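PDB 3WAJ: transmembrane oligosaccharyl transferase from Archaeoglobus fulgidus, which belongs to the STT3/AglB family of membrane-embedded oligosaccharyl transferases and binds a zinc ion. Local coordinates for residues A780-K785 against V822-S827. Sequence-based numbering, arbitrary orientation.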
loop_
_atom_site.group_PDB
_atom_site.type_symbol
_atom_site.label_atom_id
_atom_site.label_comp_id
_atom_site.label_asym_id
_atom_site.label_seq_id
_atom_site.Cartn_x
_atom_site.Cartn_y
_atom_site.Cartn_z
ATOM N N ALA A 780 -12.541 1.229 36.805
ATOM C CA ALA A 780 -13.128 1.240 38.147
ATOM C C ALA A 780 -13.112 2.644 38.728
ATOM O O ALA A 780 -12.053 3.272 38.811
ATOM C CB ALA A 780 -12.385 0.292 39.072
ATOM N N VAL A 781 -14.274 3.137 39.142
ATOM C CA VAL A 781 -14.337 4.473 39.719
ATOM C C VAL A 781 -14.002 4.422 41.210
ATOM O O VAL A 781 -14.756 3.870 42.005
ATOM C CB VAL A 781 -15.700 5.141 39.466
ATOM C CG1 VAL A 781 -15.715 6.564 40.031
ATOM C CG2 VAL A 781 -16.000 5.160 37.977
ATOM N N VAL A 782 -12.850 4.974 41.577
ATOM C CA VAL A 782 -12.481 5.110 42.986
ATOM C C VAL A 782 -12.706 6.558 43.419
ATOM O O VAL A 782 -12.214 7.498 42.780
ATOM C CB VAL A 782 -11.024 4.676 43.263
ATOM C CG1 VAL A 782 -10.665 4.918 44.722
ATOM C CG2 VAL A 782 -10.841 3.212 42.920
ATOM N N THR A 783 -13.460 6.732 44.501
ATOM C CA THR A 783 -13.841 8.062 44.957
ATOM C C THR A 783 -14.014 8.086 46.468
ATOM O O THR A 783 -14.084 7.037 47.119
ATOM C CB THR A 783 -15.149 8.513 44.299
ATOM O OG1 THR A 783 -15.346 9.915 44.516
ATOM C CG2 THR A 783 -16.320 7.737 44.874
ATOM N N GLY A 784 -14.091 9.285 47.027
ATOM C CA GLY A 784 -14.228 9.428 48.462
ATOM C C GLY A 784 -13.813 10.807 48.926
ATOM O O GLY A 784 -13.666 11.725 48.120
ATOM N N LYS A 785 -13.612 10.953 50.231
ATOM C CA LYS A 785 -13.349 12.265 50.801
ATOM C C LYS A 785 -11.916 12.452 51.275
ATOM O O LYS A 785 -11.227 11.500 51.652
ATOM C CB LYS A 785 -14.337 12.566 51.935
ATOM C CG LYS A 785 -15.697 13.058 51.449
ATOM C CD LYS A 785 -16.665 13.272 52.601
ATOM C CE LYS A 785 -17.271 11.962 53.079
ATOM N NZ LYS A 785 -18.247 11.418 52.090
ATOM N N VAL A 822 -11.334 9.064 40.905
ATOM C CA VAL A 822 -10.338 8.580 39.954
ATOM C C VAL A 822 -10.746 7.260 39.276
ATOM O O VAL A 822 -11.316 6.363 39.911
ATOM C CB VAL A 822 -8.926 8.507 40.586
ATOM C CG1 VAL A 822 -8.841 7.391 41.598
ATOM C CG2 VAL A 822 -7.869 8.332 39.506
ATOM N N VAL A 823 -10.468 7.165 37.977
ATOM C CA VAL A 823 -10.818 5.990 37.181
ATOM C C VAL A 823 -9.546 5.191 36.859
ATOM O O VAL A 823 -8.627 5.710 36.221
ATOM C CB VAL A 823 -11.560 6.413 35.888
ATOM C CG1 VAL A 823 -12.213 5.216 35.191
ATOM C CG2 VAL A 823 -12.614 7.450 36.217
ATOM N N LEU A 824 -9.498 3.938 37.316
ATOM C CA LEU A 824 -8.326 3.074 37.154
ATOM C C LEU A 824 -8.626 1.944 36.158
ATOM O O LEU A 824 -9.675 1.303 36.241
ATOM C CB LEU A 824 -7.909 2.492 38.509
ATOM C CG LEU A 824 -7.790 3.486 39.670
ATOM C CD1 LEU A 824 -7.392 2.804 40.980
ATOM C CD2 LEU A 824 -6.797 4.580 39.335
ATOM N N PRO A 825 -7.709 1.700 35.204
ATOM C CA PRO A 825 -7.963 0.685 34.173
ATOM C C PRO A 825 -7.279 -0.666 34.415
ATOM O O PRO A 825 -7.579 -1.615 33.692
ATOM C CB PRO A 825 -7.368 1.332 32.919
ATOM C CG PRO A 825 -6.192 2.106 33.453
ATOM C CD PRO A 825 -6.530 2.521 34.878
ATOM N N TYR A 826 -6.366 -0.764 35.377
ATOM C CA TYR A 826 -5.695 -2.047 35.600
ATOM C C TYR A 826 -6.364 -2.842 36.720
ATOM O O TYR A 826 -6.717 -2.287 37.762
ATOM C CB TYR A 826 -4.203 -1.856 35.893
ATOM C CG TYR A 826 -3.372 -1.487 34.680
ATOM C CD1 TYR A 826 -3.040 -2.445 33.721
ATOM C CD2 TYR A 826 -2.899 -0.190 34.503
ATOM C CE1 TYR A 826 -2.270 -2.115 32.612
ATOM C CE2 TYR A 826 -2.124 0.141 33.401
ATOM C CZ TYR A 826 -1.816 -0.821 32.468
ATOM O OH TYR A 826 -1.057 -0.474 31.387
ATOM N N SER A 827 -6.547 -4.140 36.499
ATOM C CA SER A 827 -7.083 -5.023 37.541
ATOM C C SER A 827 -6.039 -6.052 37.930
ATOM O O SER A 827 -5.036 -6.237 37.230
ATOM C CB SER A 827 -8.355 -5.733 37.082
ATOM O OG SER A 827 -8.074 -6.680 36.066
#
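Val782 and Val822 face each other as an antiparallel hydrogen-bonded pair, with Val822 N 2.6 Å from Val782 O and Val782 N 2.7 Å from Val822 O. Both donors sit nearly in line with the carbonyl they address. Two residues back in the first strand and two further on in the second, Ala780 and Leu824 form another such pair, but here the donors are tilted from the carbonyl planes, and the bond from Ala780 N to Leu824 O is bent to 142° at the hydrogen. Between them Val781 and Val823 make the non-hydrogen-bonded pair, where the CA of Val823 points its hydrogen at Ala780 O over 3.4 Å.

On the buried face of Ala780, Val782, Val822 and Leu824, chi1 of 71° places CG1 of Val822 between its own N and carbonyl carbon, where it lies 3.6 Å from Val782 O. CG2 of Val782 meets CD1 of Leu824 at 4.0 Å, the two side chains crossing at a slant. Ile851, Ile853 and Val813 close over this side. On the other, partly exposed face, Val781 and Val823 barely touch, CG2 to CG2 at 4.5 Å.

Strand 780-785 is the middle of three: its far edge pairs with strand 863-865 through Val781 and Thr783. Four backbone bonds join 780-785 to 822-827, and Gly784 carries the pairing on to Tyr820. With the peptide groups of both hydrogen-bonded pairs satisfying each other, the buried face can be purely aliphatic, consistent with an apolar interior there.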